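Local coordinates for protein putative fumarylpyruvate hydrolase (Burkholderia cenocepacia, PDB 4MAQ) that is a putative hydrolase of the fumarylacetoacetate hydrolase (FAH) family, built around mixed beta sheets and present as a two-chain assembly, at residues E88-I102 against E198-P210. Sequence-based numbering, arbitrary orientation. Where two conformers were deposited one is given.
Sequences EIELVVAIGKDGRSI and ELKAGDLIFTGTP
Val93 and Ile205 form an antiparallel hydrogen-bonded pair, Val93 N reaching Ile205 O at 2.8 Å (170°) and Ile205 N returning to Val93 O. Strand 85-95 thus joins strand 204-206, itself parallel to strand 36-39 in the mixed sheet. Ile95 N to Asp203 O and Gly202 N to Ile95 O continue into the type II turn from Lys200 to Asp203; Gly99 and Leu199 form a separate bridge. At the other end side chains join the backbone bonds. Leu91 O accepts from Thr207 N and OG1 (chi1 58°, between backbone N and carbonyl carbon), and Thr209 OG1 reaches Ile89 O at 2.7 Å. A water joins Leu91 N, Thr207 OG1 and Gly208 O, while Gly208 N meets Glu90 OE1 from above the carboxylate plane.

Val92 CG2 stands 3.7 Å from the Phe206 ring centroid, 3° off the normal, a CH-pi contact. Beside the strand end, Ile95 CD1 and Ile102 CD1 touch Leu199 CD2; the Leu199 side chain also packs on Ile190 and Val193 of helix 186-196.

Asp98 OD1 takes Ala201 N at 2.9 Å. A long salt bridge and a water link Asp98 OD2 to Lys200 NZ, which salt-bridges Glu198 OE1 within its own segment; Arg100 NH2 lies 3.6 Å from Glu198 OE1, without a directed N-H. The chemistry implies a buried, directionally bonded sheet core, with a partly undirected salt-bridge network at the loop end.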
ATOM      1  N   GLU B  88      15.370 -10.173  -3.746  1.00  9.73           N
ATOM      2  CA  GLU B  88      16.085  -9.101  -4.437  0.50  9.20           C
ATOM      3  C   GLU B  88      16.706  -8.179  -3.396  1.00  8.85           C
ATOM      4  O   GLU B  88      15.987  -7.438  -2.704  1.00  9.41           O
ATOM      5  CB  GLU B  88      15.150  -8.291  -5.333  0.50 10.98           C
ATOM      6  CG  GLU B  88      14.638  -9.051  -6.534  0.50 12.58           C
ATOM      7  CD  GLU B  88      13.493  -8.336  -7.190  0.50 15.08           C
ATOM      8  OE1 GLU B  88      13.657  -7.146  -7.505  0.50 20.17           O
ATOM      9  OE2 GLU B  88      12.431  -8.948  -7.361  0.50 14.97           O
ATOM     10  N   ILE B  89      18.037  -8.207  -3.281  1.00  8.05           N
ATOM     11  CA  ILE B  89      18.757  -7.317  -2.347  1.00  8.70           C
ATOM     12  C   ILE B  89      18.708  -5.856  -2.856  1.00  7.92           C
ATOM     13  O   ILE B  89      18.930  -5.610  -4.046  1.00  8.86           O
ATOM     14  CB  ILE B  89      20.239  -7.768  -2.200  1.00 10.01           C
ATOM     15  CG1 ILE B  89      20.986  -6.955  -1.140  1.00 11.19           C
ATOM     16  CG2 ILE B  89      21.016  -7.731  -3.520  1.00 10.64           C
ATOM     17  CD1 ILE B  89      20.575  -7.363   0.241  1.00 11.92           C
ATOM     18  N   GLU B  90      18.448  -4.896  -1.963  1.00  7.76           N
ATOM     19  CA  GLU B  90      18.311  -3.476  -2.369  1.00  8.12           C
ATOM     20  C   GLU B  90      18.817  -2.529  -1.303  1.00  7.56           C
ATOM     21  O   GLU B  90      18.632  -2.785  -0.122  1.00  8.68           O
ATOM     22  CB  GLU B  90      16.853  -3.150  -2.688  1.00  9.12           C
ATOM     23  CG  GLU B  90      16.261  -4.181  -3.629  1.00 10.46           C
ATOM     24  CD  GLU B  90      15.081  -3.749  -4.448  1.00 11.10           C
ATOM     25  OE1 GLU B  90      14.742  -2.558  -4.524  1.00 12.03           O
ATOM     26  OE2 GLU B  90      14.530  -4.679  -5.073  1.00 12.84           O
ATOM     27  N   LEU B  91      19.386  -1.404  -1.745  1.00  7.63           N
ATOM     28  CA  LEU B  91      19.606  -0.248  -0.882  1.00  7.64           C
ATOM     29  C   LEU B  91      18.262   0.425  -0.586  1.00  7.47           C
ATOM     30  O   LEU B  91      17.505   0.726  -1.500  1.00  8.37           O
ATOM     31  CB  LEU B  91      20.578   0.763  -1.513  1.00  7.84           C
ATOM     32  CG  LEU B  91      20.831   2.013  -0.673  1.00  8.28           C
ATOM     33  CD1 LEU B  91      21.712   1.689   0.518  1.00  9.49           C
ATOM     34  CD2 LEU B  91      21.478   3.087  -1.533  1.00 10.31           C
ATOM     35  N   VAL B  92      17.973   0.637   0.695  1.00  7.13           N
ATOM     36  CA  VAL B  92      16.731   1.291   1.115  1.00  6.52           C
ATOM     37  C   VAL B  92      17.045   2.717   1.589  1.00  7.04           C
ATOM     38  O   VAL B  92      17.968   2.945   2.386  1.00  7.99           O
ATOM     39  CB  VAL B  92      16.054   0.504   2.244  1.00  7.62           C
ATOM     40  CG1 VAL B  92      14.835   1.258   2.789  1.00  8.91           C
ATOM     41  CG2 VAL B  92      15.611  -0.868   1.731  1.00  9.84           C
ATOM     42  N   VAL B  93      16.341   3.696   1.014  1.00  7.65           N
ATOM     43  CA  VAL B  93      16.498   5.107   1.367  1.00  8.02           C
ATOM     44  C   VAL B  93      15.344   5.558   2.238  1.00  7.88           C
ATOM     45  O   VAL B  93      14.181   5.312   1.906  1.00  8.88           O
ATOM     46  CB  VAL B  93      16.536   5.958   0.073  1.00  9.84           C
ATOM     47  CG1 VAL B  93      16.816   7.394   0.443  1.00 11.77           C
ATOM     48  CG2 VAL B  93      17.614   5.440  -0.884  1.00 11.10           C
ATOM     49  N   ALA B  94      15.665   6.165   3.377  1.00  7.16           N
ATOM     50  CA  ALA B  94      14.645   6.635   4.329  1.00  7.54           C
ATOM     51  C   ALA B  94      14.517   8.145   4.235  1.00  7.74           C
ATOM     52  O   ALA B  94      15.515   8.850   4.355  1.00  9.59           O
ATOM     53  CB  ALA B  94      15.033   6.218   5.749  1.00  9.33           C
ATOM     54  N   ILE B  95      13.289   8.637   4.034  1.00  8.28           N
ATOM     55  CA  ILE B  95      13.051  10.065   3.797  1.00  8.75           C
ATOM     56  C   ILE B  95      12.769  10.800   5.111  1.00  8.20           C
ATOM     57  O   ILE B  95      11.998  10.326   5.948  1.00  9.40           O
ATOM     58  CB  ILE B  95      11.857  10.216   2.830  1.00  8.08           C
ATOM     59  CG1 ILE B  95      12.178   9.510   1.500  1.00  8.46           C
ATOM     60  CG2 ILE B  95      11.429  11.681   2.627  1.00  9.59           C
ATOM     61  CD1 ILE B  95      13.402  10.067   0.757  1.00 10.78           C
ATOM     62  N   GLY B  96      13.354  11.984   5.264  1.00  8.73           N
ATOM     63  CA  GLY B  96      13.138  12.786   6.471  1.00 10.68           C
ATOM     64  C   GLY B  96      12.467  14.139   6.253  1.00 12.07           C
ATOM     65  O   GLY B  96      12.201  14.851   7.219  1.00 15.35           O
ATOM     66  N   LYS B  97      12.106  14.468   5.011  1.00  9.94           N
ATOM     67  CA  LYS B  97      11.522  15.777   4.717  1.00 11.78           C
ATOM     68  C   LYS B  97      10.526  15.656   3.593  1.00 10.05           C
ATOM     69  O   LYS B  97      10.842  15.106   2.527  1.00 10.34           O
ATOM     70  CB  LYS B  97      12.625  16.799   4.340  1.00 12.16           C
ATOM     71  CG  LYS B  97      12.139  18.205   4.027  1.00 13.38           C
ATOM     72  CD  LYS B  97      13.314  19.157   3.887  1.00 15.36           C
ATOM     73  CE  LYS B  97      14.232  18.808   2.724  1.00 16.39           C
ATOM     74  NZ  LYS B  97      15.241  19.878   2.517  1.00 19.01           N
ATOM     75  N   ASP B  98       9.333  16.201   3.820  1.00  9.71           N
ATOM     76  CA  ASP B  98       8.280  16.132   2.817  1.00 10.09           C
ATOM     77  C   ASP B  98       8.669  16.880   1.533  1.00 10.72           C
ATOM     78  O   ASP B  98       9.441  17.841   1.563  1.00 11.63           O
ATOM     79  CB  ASP B  98       7.017  16.845   3.310  1.00 11.18           C
ATOM     80  CG  ASP B  98       6.394  16.228   4.580  1.00 11.06           C
ATOM     81  OD1 ASP B  98       6.790  15.134   5.065  1.00 11.83           O
ATOM     82  OD2 ASP B  98       5.467  16.893   5.105  1.00 14.39           O
ATOM     83  N   GLY B  99       8.084  16.494   0.415  1.00 10.38           N
ATOM     84  CA  GLY B  99       8.186  17.330  -0.769  1.00 11.74           C
ATOM     85  C   GLY B  99       7.456  16.807  -1.963  1.00 11.19           C
ATOM     86  O   GLY B  99       7.316  15.607  -2.120  1.00 12.02           O
ATOM     87  N   ARG B 100       6.995  17.709  -2.813  1.00 13.32           N
ATOM     88  CA  ARG B 100       6.509  17.309  -4.129  1.00 13.16           C
ATOM     89  C   ARG B 100       7.340  17.991  -5.212  1.00 12.87           C
ATOM     90  O   ARG B 100       7.909  19.075  -4.984  1.00 15.33           O
ATOM     91  CB  ARG B 100       5.002  17.546  -4.315  1.00 20.91           C
ATOM     92  CG  ARG B 100       4.577  18.983  -4.388  1.00 23.25           C
ATOM     93  CD  ARG B 100       3.101  19.081  -4.770  1.00 23.49           C
ATOM     94  NE  ARG B 100       2.204  18.361  -3.852  1.00 22.77           N
ATOM     95  CZ  ARG B 100       1.841  18.785  -2.642  1.00 28.19           C
ATOM     96  NH1 ARG B 100       2.329  19.931  -2.138  1.00 30.92           N
ATOM     97  NH2 ARG B 100       0.992  18.053  -1.930  1.00 31.77           N
ATOM     98  N   SER B 101       7.423  17.344  -6.380  1.00 12.26           N
ATOM     99  CA  SER B 101       8.181  17.895  -7.512  1.00 12.78           C
ATOM    100  C   SER B 101       9.585  18.345  -7.074  1.00 12.77           C
ATOM    101  O   SER B 101      10.016  19.479  -7.330  1.00 15.36           O
ATOM    102  CB  SER B 101       7.382  19.027  -8.170  1.00 14.60           C
ATOM    103  OG  SER B 101       6.204  18.495  -8.760  1.00 17.47           O
ATOM    104  N   ILE B 102      10.297  17.425  -6.422  1.00 12.23           N
ATOM    105  CA  ILE B 102      11.617  17.690  -5.883  1.00 11.81           C
ATOM    106  C   ILE B 102      12.634  17.635  -7.024  1.00 13.21           C
ATOM    107  O   ILE B 102      12.667  16.671  -7.789  1.00 14.47           O
ATOM    108  CB  ILE B 102      11.985  16.640  -4.797  1.00 11.27           C
ATOM    109  CG1 ILE B 102      10.966  16.667  -3.656  1.00 12.36           C
ATOM    110  CG2 ILE B 102      13.408  16.880  -4.270  1.00 14.16           C
ATOM    111  CD1 ILE B 102      11.082  15.485  -2.717  1.00 13.00           C
ATOM    112  N   GLU B 198       2.914  13.235  -3.057  1.00 10.51           N
ATOM    113  CA  GLU B 198       3.766  14.003  -2.172  1.00  9.72           C
ATOM    114  C   GLU B 198       4.615  13.022  -1.364  1.00  9.30           C
ATOM    115  O   GLU B 198       4.089  12.163  -0.665  1.00  9.66           O
ATOM    116  CB  GLU B 198       2.958  14.896  -1.229  1.00 11.61           C
ATOM    117  CG  GLU B 198       3.873  15.806  -0.435  1.00 13.09           C
ATOM    118  CD  GLU B 198       3.165  16.550   0.672  1.00 17.78           C
ATOM    119  OE1 GLU B 198       1.994  16.228   0.975  1.00 25.53           O
ATOM    120  OE2 GLU B 198       3.790  17.466   1.226  1.00 24.57           O
ATOM    121  N   LEU B 199       5.931  13.150  -1.463  1.00  9.89           N
ATOM    122  CA  LEU B 199       6.829  12.380  -0.629  1.00  9.36           C
ATOM    123  C   LEU B 199       6.736  12.908   0.790  1.00 10.30           C
ATOM    124  O   LEU B 199       6.562  14.117   1.003  1.00 10.46           O
ATOM    125  CB  LEU B 199       8.242  12.531  -1.164  1.00 11.43           C
ATOM    126  CG  LEU B 199       9.287  11.526  -0.784  1.00 13.17           C
ATOM    127  CD1 LEU B 199       8.940  10.150  -1.368  1.00 14.18           C
ATOM    128  CD2 LEU B 199      10.662  12.016  -1.210  1.00 17.62           C
ATOM    129  N   LYS B 200       6.835  12.010   1.767  1.00  9.54           N
ATOM    130  CA  LYS B 200       6.692  12.408   3.172  1.00  9.83           C
ATOM    131  C   LYS B 200       7.823  11.870   4.022  1.00  9.28           C
ATOM    132  O   LYS B 200       8.346  10.793   3.746  1.00  9.40           O
ATOM    133  CB  LYS B 200       5.366  11.892   3.752  1.00 10.53           C
ATOM    134  CG  LYS B 200       4.113  12.459   3.098  1.00 12.34           C
ATOM    135  CD  LYS B 200       3.883  13.911   3.448  1.00 16.19           C
ATOM    136  CE  LYS B 200       2.388  14.196   3.478  1.00 24.50           C
ATOM    137  NZ  LYS B 200       2.135  15.596   3.909  1.00 28.52           N
ATOM    138  N   ALA B 201       8.168  12.618   5.072  1.00 11.38           N
ATOM    139  CA  ALA B 201       9.021  12.087   6.124  1.00 11.21           C
ATOM    140  C   ALA B 201       8.414  10.759   6.580  1.00 10.31           C
ATOM    141  O   ALA B 201       7.218  10.668   6.828  1.00 12.82           O
ATOM    142  CB  ALA B 201       9.080  13.064   7.287  1.00 13.27           C
ATOM    143  N   GLY B 202       9.242   9.731   6.648  1.00  8.92           N
ATOM    144  CA  GLY B 202       8.772   8.405   6.983  1.00  8.49           C
ATOM    145  C   GLY B 202       8.721   7.456   5.795  1.00  7.79           C
ATOM    146  O   GLY B 202       8.623   6.253   5.992  1.00  8.09           O
ATOM    147  N   ASP B 203       8.816   7.982   4.576  1.00  7.29           N
ATOM    148  CA  ASP B 203       8.832   7.106   3.398  1.00  7.06           C
ATOM    149  C   ASP B 203      10.123   6.314   3.269  1.00  7.12           C
ATOM    150  O   ASP B 203      11.209   6.785   3.633  1.00  7.95           O
ATOM    151  CB  ASP B 203       8.563   7.895   2.110  1.00  7.68           C
ATOM    152  CG  ASP B 203       7.125   8.358   2.013  1.00  7.74           C
ATOM    153  OD1 ASP B 203       6.272   7.769   2.732  1.00  9.57           O
ATOM    154  OD2 ASP B 203       6.835   9.263   1.209  1.00  8.68           O
ATOM    155  N   LEU B 204       9.973   5.079   2.777  1.00  6.82           N
ATOM    156  CA  LEU B 204      11.121   4.251   2.418  1.00  7.14           C
ATOM    157  C   LEU B 204      11.079   4.022   0.915  1.00  7.25           C
ATOM    158  O   LEU B 204      10.012   3.808   0.351  1.00  8.35           O
ATOM    159  CB  LEU B 204      11.098   2.881   3.134  1.00  8.30           C
ATOM    160  CG  LEU B 204      11.176   2.913   4.662  1.00  7.45           C
ATOM    161  CD1 LEU B 204      11.094   1.473   5.181  1.00  8.97           C
ATOM    162  CD2 LEU B 204      12.438   3.600   5.153  1.00  8.81           C
ATOM    163  N   ILE B 205      12.260   4.034   0.277  1.00  7.19           N
ATOM    164  CA  ILE B 205      12.363   3.723  -1.136  1.00  7.00           C
ATOM    165  C   ILE B 205      13.373   2.606  -1.335  1.00  6.75           C
ATOM    166  O   ILE B 205      14.549   2.718  -0.936  1.00  8.06           O
ATOM    167  CB  ILE B 205      12.787   4.947  -1.967  1.00  8.51           C
ATOM    168  CG1 ILE B 205      11.850   6.152  -1.725  1.00  8.96           C
ATOM    169  CG2 ILE B 205      12.844   4.576  -3.447  1.00  9.39           C
ATOM    170  CD1 ILE B 205      12.367   7.444  -2.375  1.00 11.72           C
ATOM    171  N   PHE B 206      12.899   1.507  -1.919  1.00  7.08           N
ATOM    172  CA  PHE B 206      13.762   0.399  -2.320  1.00  7.62           C
ATOM    173  C   PHE B 206      14.226   0.737  -3.739  1.00  7.69           C
ATOM    174  O   PHE B 206      13.407   0.942  -4.632  1.00  9.32           O
ATOM    175  CB  PHE B 206      12.957  -0.894  -2.365  1.00  7.99           C
ATOM    176  CG  PHE B 206      12.745  -1.565  -1.038  1.00  7.95           C
ATOM    177  CD1 PHE B 206      12.032  -0.940  -0.020  1.00  8.62           C
ATOM    178  CD2 PHE B 206      13.204  -2.852  -0.841  1.00  8.65           C
ATOM    179  CE1 PHE B 206      11.795  -1.588   1.188  1.00  8.81           C
ATOM    180  CE2 PHE B 206      12.980  -3.507   0.372  1.00  8.24           C
ATOM    181  CZ  PHE B 206      12.261  -2.873   1.384  1.00  8.77           C
ATOM    182  N   THR B 207      15.537   0.820  -3.922  1.00  8.19           N
ATOM    183  CA  THR B 207      16.138   1.475  -5.099  1.00  8.99           C
ATOM    184  C   THR B 207      16.575   0.534  -6.224  1.00 10.80           C
ATOM    185  O   THR B 207      17.239   0.965  -7.178  1.00 12.88           O
ATOM    186  CB  THR B 207      17.338   2.386  -4.702  1.00  9.10           C
ATOM    187  OG1 THR B 207      18.346   1.624  -4.017  1.00 10.33           O
ATOM    188  CG2 THR B 207      16.876   3.509  -3.803  1.00 10.48           C
ATOM    189  N   GLY B 208      16.204  -0.744  -6.125  1.00 10.81           N
ATOM    190  CA  GLY B 208      16.476  -1.695  -7.199  1.00 12.15           C
ATOM    191  C   GLY B 208      17.491  -2.732  -6.786  1.00 10.03           C
ATOM    192  O   GLY B 208      18.054  -2.685  -5.690  1.00 10.53           O
ATOM    193  N   THR B 209      17.734  -3.686  -7.669  1.00 10.77           N
ATOM    194  CA  THR B 209      18.527  -4.856  -7.318  1.00 11.24           C
ATOM    195  C   THR B 209      19.463  -5.232  -8.454  1.00 13.01           C
ATOM    196  O   THR B 209      19.088  -5.104  -9.618  1.00 12.42           O
ATOM    197  CB  THR B 209      17.578  -6.035  -6.977  1.00 10.60           C
ATOM    198  OG1 THR B 209      18.287  -7.052  -6.264  1.00 11.38           O
ATOM    199  CG2 THR B 209      16.942  -6.662  -8.219  1.00 11.27           C
ATOM    200  N   PRO B 210      20.678  -5.708  -8.126  1.00 12.90           N
ATOM    201  CA  PRO B 210      21.555  -6.201  -9.188  1.00 14.79           C
ATOM    202  C   PRO B 210      21.073  -7.576  -9.675  1.00 13.89           C
ATOM    203  O   PRO B 210      20.046  -8.076  -9.227  1.00 13.58           O
ATOM    204  CB  PRO B 210      22.905  -6.333  -8.484  1.00 16.38           C
ATOM    205  CG  PRO B 210      22.568  -6.588  -7.061  1.00 14.90           C
ATOM    206  CD  PRO B 210      21.323  -5.781  -6.799  1.00 13.23           C
TER
HETATM  207  O   HOH W   1      19.679  -0.761  -4.623  1.00 10.12           O
HETATM  208  O   HOH W   2       3.092  15.907   6.505  1.00 41.77           O